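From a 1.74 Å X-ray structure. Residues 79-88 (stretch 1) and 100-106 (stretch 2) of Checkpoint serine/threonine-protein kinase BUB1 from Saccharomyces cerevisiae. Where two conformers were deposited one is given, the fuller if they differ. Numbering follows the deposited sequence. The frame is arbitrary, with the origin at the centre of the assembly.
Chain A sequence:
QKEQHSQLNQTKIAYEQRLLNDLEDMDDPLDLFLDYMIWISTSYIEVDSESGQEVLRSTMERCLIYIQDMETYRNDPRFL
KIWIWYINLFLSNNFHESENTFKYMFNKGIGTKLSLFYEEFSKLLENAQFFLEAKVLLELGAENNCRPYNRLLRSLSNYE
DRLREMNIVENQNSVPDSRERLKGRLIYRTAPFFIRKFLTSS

Stretch 1, residues 79-88: FLKIWIWYIN
Stretch 2 100-106: NTFKYMF

Both stretches are wholly helical, with phi/psi near -62/-43 and i to i+4 bonds such as Ile-87 N to Trp-83 O (3.0 Å) and Met-105 N to Thr-101 O (3.0 Å). The helices run nearly antiparallel (162°), their axes 11.0 Å apart at closest approach; the nearest CA pair is Ile-87 CA and Thr-101 CA, 7.6 Å apart. No hydrogen bond crosses the interface; the contacts, all between carbon or sulfur atoms, accompany 387 Å² of buried surface, both sides summed. CA-to-CB points toward the partner helix in Trp-83, Ile-87, Thr-101, Tyr-104 and Met-105, sideways in Leu-80 and Phe-102, whose ends come nearer; all seven are buried.

Several contacts involve aromatic rings. Met-105 (m, t, p) lays CG over one face of the Trp-83 (m, 92°) six-membered ring, 3.9 Å from the centroid and 20° off the normal, while SD lies obliquely, 4.4 Å from the five-membered-ring centroid. The flexible, unbranched thioether can follow the flat indole. Trp-83 CH2 approaches the edge of Tyr-104 (t, 84°) at CE2, 3.8 Å away. Ile-87 (m, t) sets its terminal methyl CD1 over the flat Phe-102 face (m, -73°), 3.9 Å from the centroid and 16° off the normal.

Among methyl contacts, Thr-101 CG2 (chi1 m) meets Trp-83 CE3 at the indole edge (3.6 Å) and Ile-87 CD1 (3.8 Å), its OG1 hydrogen-bonded elsewhere in the structure. Met-105 CE closes on Leu-80 CD1 (t, p) at 3.4 Å and Trp-83 CB at 3.5 Å.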

ATOM      1  N   PHE A  79       7.513  -4.601  -1.027  1.00 17.81           N
ATOM      2  CA  PHE A  79       6.173  -4.878  -1.535  1.00 16.51           C
ATOM      3  C   PHE A  79       5.131  -4.012  -0.812  1.00 18.04           C
ATOM      4  O   PHE A  79       4.267  -3.387  -1.439  1.00 16.41           O
ATOM      5  CB  PHE A  79       5.853  -6.357  -1.353  1.00 17.48           C
ATOM      6  CG  PHE A  79       4.605  -6.810  -2.062  1.00 17.11           C
ATOM      7  CD1 PHE A  79       4.314  -6.390  -3.369  1.00 19.24           C
ATOM      8  CD2 PHE A  79       3.750  -7.720  -1.442  1.00 19.34           C
ATOM      9  CE1 PHE A  79       3.137  -6.851  -4.025  1.00 18.43           C
ATOM     10  CE2 PHE A  79       2.585  -8.170  -2.086  1.00 18.09           C
ATOM     11  CZ  PHE A  79       2.291  -7.743  -3.378  1.00 19.46           C
ATOM     12  N   LEU A  80       5.220  -3.976   0.513  1.00 16.97           N
ATOM     13  CA  LEU A  80       4.327  -3.114   1.298  1.00 17.65           C
ATOM     14  C   LEU A  80       4.346  -1.677   0.779  1.00 18.72           C
ATOM     15  O   LEU A  80       3.300  -1.049   0.638  1.00 17.80           O
ATOM     16  CB  LEU A  80       4.688  -3.163   2.783  1.00 19.67           C
ATOM     17  CG  LEU A  80       3.815  -2.239   3.644  1.00 20.18           C
ATOM     18  CD1 LEU A  80       2.325  -2.559   3.466  1.00 20.67           C
ATOM     19  CD2 LEU A  80       4.233  -2.313   5.124  1.00 20.24           C
ATOM     20  N   LYS A  81       5.533  -1.154   0.485  1.00 18.90           N
ATOM     21  CA  LYS A  81       5.638   0.233   0.057  1.00 19.51           C
ATOM     22  C   LYS A  81       4.909   0.483  -1.258  1.00 20.39           C
ATOM     23  O   LYS A  81       4.354   1.554  -1.450  1.00 21.50           O
ATOM     24  CB  LYS A  81       7.094   0.687   0.005  1.00 21.57           C
ATOM     25  CG  LYS A  81       7.707   0.889   1.396  1.00 28.60           C
ATOM     26  CD  LYS A  81       9.148   1.395   1.264  1.00 31.93           C
ATOM     27  CE  LYS A  81       9.952   1.123   2.523  1.00 40.63           C
ATOM     28  NZ  LYS A  81       9.595   2.040   3.646  1.00 42.74           N
ATOM     29  N   ILE A  82       4.897  -0.509  -2.147  0.50 19.28           N
ATOM     30  CA  ILE A  82       4.171  -0.371  -3.413  0.50 19.97           C
ATOM     31  C   ILE A  82       2.674  -0.211  -3.149  0.50 18.37           C
ATOM     32  O   ILE A  82       2.043   0.666  -3.737  0.50 18.10           O
ATOM     33  CB  ILE A  82       4.459  -1.533  -4.393  0.50 20.84           C
ATOM     34  CG1 ILE A  82       5.967  -1.651  -4.621  0.50 21.15           C
ATOM     35  CG2 ILE A  82       3.736  -1.304  -5.740  0.50 21.69           C
ATOM     36  CD1 ILE A  82       6.389  -2.949  -5.262  0.50 22.95           C
ATOM     37  N   TRP A  83       2.122  -1.026  -2.240  1.00 17.39           N
ATOM     38  CA  TRP A  83       0.716  -0.885  -1.849  1.00 18.42           C
ATOM     39  C   TRP A  83       0.443   0.521  -1.328  1.00 19.33           C
ATOM     40  O   TRP A  83      -0.516   1.154  -1.748  1.00 18.44           O
ATOM     41  CB  TRP A  83       0.307  -1.883  -0.770  1.00 19.12           C
ATOM     42  CG  TRP A  83       0.185  -3.287  -1.275  1.00 18.84           C
ATOM     43  CD1 TRP A  83       1.150  -4.232  -1.272  1.00 18.74           C
ATOM     44  CD2 TRP A  83      -0.978  -3.893  -1.856  1.00 19.90           C
ATOM     45  NE1 TRP A  83       0.676  -5.404  -1.813  1.00 18.17           N
ATOM     46  CE2 TRP A  83      -0.632  -5.227  -2.175  1.00 17.77           C
ATOM     47  CE3 TRP A  83      -2.279  -3.439  -2.130  1.00 21.45           C
ATOM     48  CZ2 TRP A  83      -1.535  -6.117  -2.768  1.00 19.09           C
ATOM     49  CZ3 TRP A  83      -3.193  -4.333  -2.720  1.00 21.48           C
ATOM     50  CH2 TRP A  83      -2.808  -5.652  -3.032  1.00 20.55           C
ATOM     51  N   ILE A  84       1.289   1.008  -0.428  0.50 18.31           N
ATOM     52  CA  ILE A  84       1.052   2.325   0.180  0.50 19.96           C
ATOM     53  C   ILE A  84       1.248   3.469  -0.831  0.50 19.90           C
ATOM     54  O   ILE A  84       0.498   4.449  -0.804  0.50 20.74           O
ATOM     55  CB  ILE A  84       1.852   2.508   1.498  0.50 20.67           C
ATOM     56  CG1 ILE A  84       1.429   1.433   2.501  0.50 22.53           C
ATOM     57  CG2 ILE A  84       1.638   3.913   2.094  0.50 19.10           C
ATOM     58  CD1 ILE A  84       2.344   1.288   3.688  0.50 23.15           C
ATOM     59  N   TRP A  85       2.214   3.326  -1.740  1.00 20.17           N
ATOM     60  CA  TRP A  85       2.380   4.305  -2.823  1.00 21.65           C
ATOM     61  C   TRP A  85       1.150   4.320  -3.712  1.00 21.45           C
ATOM     62  O   TRP A  85       0.672   5.379  -4.102  1.00 22.15           O
ATOM     63  CB  TRP A  85       3.640   4.036  -3.640  1.00 27.78           C
ATOM     64  CG  TRP A  85       4.849   4.743  -3.058  1.00 30.42           C
ATOM     65  CD1 TRP A  85       5.881   4.176  -2.374  1.00 33.50           C
ATOM     66  CD2 TRP A  85       5.126   6.155  -3.109  1.00 35.37           C
ATOM     67  NE1 TRP A  85       6.793   5.141  -1.995  1.00 33.46           N
ATOM     68  CE2 TRP A  85       6.353   6.364  -2.435  1.00 35.09           C
ATOM     69  CE3 TRP A  85       4.460   7.259  -3.665  1.00 36.17           C
ATOM     70  CZ2 TRP A  85       6.929   7.638  -2.299  1.00 36.02           C
ATOM     71  CZ3 TRP A  85       5.037   8.529  -3.531  1.00 35.25           C
ATOM     72  CH2 TRP A  85       6.259   8.701  -2.857  1.00 33.35           C
ATOM     73  N   TYR A  86       0.620   3.133  -3.995  1.00 19.26           N
ATOM     74  CA  TYR A  86      -0.579   3.041  -4.825  1.00 19.61           C
ATOM     75  C   TYR A  86      -1.757   3.777  -4.198  1.00 21.26           C
ATOM     76  O   TYR A  86      -2.423   4.579  -4.852  1.00 21.47           O
ATOM     77  CB  TYR A  86      -0.971   1.593  -5.150  1.00 19.15           C
ATOM     78  CG  TYR A  86      -2.088   1.550  -6.171  1.00 21.34           C
ATOM     79  CD1 TYR A  86      -1.800   1.525  -7.537  1.00 22.28           C
ATOM     80  CD2 TYR A  86      -3.421   1.612  -5.781  1.00 23.30           C
ATOM     81  CE1 TYR A  86      -2.810   1.535  -8.484  1.00 20.74           C
ATOM     82  CE2 TYR A  86      -4.442   1.624  -6.730  1.00 20.79           C
ATOM     83  CZ  TYR A  86      -4.131   1.564  -8.063  1.00 21.70           C
ATOM     84  OH  TYR A  86      -5.140   1.572  -8.980  1.00 24.62           O
ATOM     85  N   ILE A  87      -2.018   3.484  -2.933  1.00 18.57           N
ATOM     86  CA  ILE A  87      -3.112   4.119  -2.212  1.00 20.46           C
ATOM     87  C   ILE A  87      -2.937   5.641  -2.222  1.00 21.86           C
ATOM     88  O   ILE A  87      -3.880   6.369  -2.519  1.00 23.30           O
ATOM     89  CB  ILE A  87      -3.205   3.567  -0.773  1.00 19.50           C
ATOM     90  CG1 ILE A  87      -3.594   2.076  -0.789  1.00 19.66           C
ATOM     91  CG2 ILE A  87      -4.203   4.373   0.084  1.00 22.89           C
ATOM     92  CD1 ILE A  87      -3.240   1.352   0.518  1.00 21.68           C
ATOM     93  N   ASN A  88      -1.724   6.101  -1.926  1.00 21.17           N
ATOM     94  CA  ASN A  88      -1.454   7.548  -1.817  1.00 24.47           C
ATOM     95  C   ASN A  88      -1.542   8.292  -3.154  1.00 26.36           C
ATOM     96  O   ASN A  88      -2.034   9.424  -3.212  1.00 27.81           O
ATOM     97  CB  ASN A  88      -0.075   7.794  -1.195  1.00 27.64           C
ATOM     98  CG  ASN A  88       0.015   7.375   0.270  1.00 35.43           C
ATOM     99  OD1 ASN A  88      -0.987   7.238   0.965  1.00 41.39           O
ATOM    100  ND2 ASN A  88       1.243   7.185   0.743  1.00 39.68           N
ATOM    101  N   ASN A 100     -10.621  -0.179   1.878  1.00 20.33           N
ATOM    102  CA  ASN A 100     -10.814  -1.524   1.346  1.00 19.66           C
ATOM    103  C   ASN A 100      -9.503  -2.173   0.903  1.00 19.10           C
ATOM    104  O   ASN A 100      -9.336  -3.386   1.010  1.00 20.46           O
ATOM    105  CB  ASN A 100     -11.810  -1.522   0.194  1.00 23.28           C
ATOM    106  CG  ASN A 100     -13.237  -1.325   0.671  1.00 27.63           C
ATOM    107  OD1 ASN A 100     -13.522  -1.380   1.874  1.00 28.14           O
ATOM    108  ND2 ASN A 100     -14.144  -1.096  -0.274  1.00 31.21           N
ATOM    109  N   THR A 101      -8.587  -1.351   0.404  1.00 19.01           N
ATOM    110  CA  THR A 101      -7.258  -1.843   0.038  1.00 19.02           C
ATOM    111  C   THR A 101      -6.516  -2.307   1.290  1.00 18.73           C
ATOM    112  O   THR A 101      -5.986  -3.421   1.305  1.00 17.19           O
ATOM    113  CB  THR A 101      -6.460  -0.802  -0.775  1.00 18.29           C
ATOM    114  OG1 THR A 101      -7.228  -0.409  -1.919  1.00 21.23           O
ATOM    115  CG2 THR A 101      -5.128  -1.400  -1.269  1.00 20.70           C
ATOM    116  N   PHE A 102      -6.511  -1.490   2.354  1.00 18.84           N
ATOM    117  CA  PHE A 102      -5.865  -1.923   3.595  1.00 19.59           C
ATOM    118  C   PHE A 102      -6.505  -3.196   4.164  1.00 19.45           C
ATOM    119  O   PHE A 102      -5.810  -4.085   4.656  1.00 18.75           O
ATOM    120  CB  PHE A 102      -5.899  -0.827   4.655  1.00 19.79           C
ATOM    121  CG  PHE A 102      -4.858   0.245   4.473  1.00 21.44           C
ATOM    122  CD1 PHE A 102      -3.516  -0.015   4.735  1.00 20.88           C
ATOM    123  CD2 PHE A 102      -5.241   1.542   4.117  1.00 19.72           C
ATOM    124  CE1 PHE A 102      -2.547   1.003   4.593  1.00 21.28           C
ATOM    125  CE2 PHE A 102      -4.301   2.558   3.966  1.00 19.19           C
ATOM    126  CZ  PHE A 102      -2.940   2.283   4.210  1.00 21.05           C
ATOM    127  N   LYS A 103      -7.834  -3.268   4.107  1.00 20.27           N
ATOM    128  CA  LYS A 103      -8.571  -4.441   4.574  1.00 20.70           C
ATOM    129  C   LYS A 103      -8.247  -5.720   3.787  1.00 19.10           C
ATOM    130  O   LYS A 103      -8.152  -6.815   4.363  1.00 21.60           O
ATOM    131  CB  LYS A 103     -10.080  -4.160   4.528  1.00 22.42           C
ATOM    132  CG  LYS A 103     -10.516  -3.184   5.594  1.00 21.73           C
ATOM    133  CD  LYS A 103     -11.941  -2.708   5.352  1.00 29.90           C
ATOM    134  CE  LYS A 103     -12.897  -3.886   5.315  1.00 33.07           C
ATOM    135  NZ  LYS A 103     -14.297  -3.495   5.681  1.00 38.25           N
ATOM    136  N   TYR A 104      -8.082  -5.571   2.477  1.00 19.91           N
ATOM    137  CA  TYR A 104      -7.722  -6.676   1.596  1.00 19.99           C
ATOM    138  C   TYR A 104      -6.321  -7.197   1.924  1.00 20.60           C
ATOM    139  O   TYR A 104      -6.103  -8.402   2.079  1.00 22.47           O
ATOM    140  CB  TYR A 104      -7.789  -6.187   0.157  1.00 21.42           C
ATOM    141  CG  TYR A 104      -7.379  -7.178  -0.903  1.00 22.67           C
ATOM    142  CD1 TYR A 104      -8.293  -8.112  -1.403  1.00 26.66           C
ATOM    143  CD2 TYR A 104      -6.094  -7.150  -1.445  1.00 22.19           C
ATOM    144  CE1 TYR A 104      -7.926  -9.006  -2.407  1.00 27.20           C
ATOM    145  CE2 TYR A 104      -5.717  -8.039  -2.449  1.00 25.86           C
ATOM    146  CZ  TYR A 104      -6.643  -8.962  -2.923  1.00 27.31           C
ATOM    147  OH  TYR A 104      -6.286  -9.845  -3.918  1.00 28.88           O
ATOM    148  N   MET A 105      -5.370  -6.272   2.031  1.00 20.79           N
ATOM    149  CA  MET A 105      -4.033  -6.599   2.523  1.00 19.83           C
ATOM    150  C   MET A 105      -4.079  -7.339   3.878  1.00 20.56           C
ATOM    151  O   MET A 105      -3.432  -8.371   4.049  1.00 21.53           O
ATOM    152  CB  MET A 105      -3.220  -5.314   2.656  1.00 18.54           C
ATOM    153  CG  MET A 105      -2.969  -4.607   1.318  1.00 17.19           C
ATOM    154  SD  MET A 105      -2.453  -2.894   1.626  1.00 19.55           S
ATOM    155  CE  MET A 105      -0.814  -3.169   2.274  1.00 19.93           C
ATOM    156  N   PHE A 106      -4.851  -6.811   4.824  1.00 19.44           N
ATOM    157  CA  PHE A 106      -4.956  -7.411   6.160  1.00 22.07           C
ATOM    158  C   PHE A 106      -5.436  -8.869   6.051  1.00 22.30           C
ATOM    159  O   PHE A 106      -4.852  -9.778   6.638  1.00 22.19           O
ATOM    160  CB  PHE A 106      -5.891  -6.590   7.051  1.00 25.65           C
ATOM    161  CG  PHE A 106      -5.897  -7.037   8.492  1.00 27.28           C
ATOM    162  CD1 PHE A 106      -4.913  -6.598   9.376  1.00 31.57           C
ATOM    163  CD2 PHE A 106      -6.883  -7.899   8.959  1.00 28.85           C
ATOM    164  CE1 PHE A 106      -4.908  -7.016  10.715  1.00 32.16           C
ATOM    165  CE2 PHE A 106      -6.892  -8.323  10.295  1.00 31.02           C
ATOM    166  CZ  PHE A 106      -5.899  -7.877  11.172  1.00 32.34           C
TER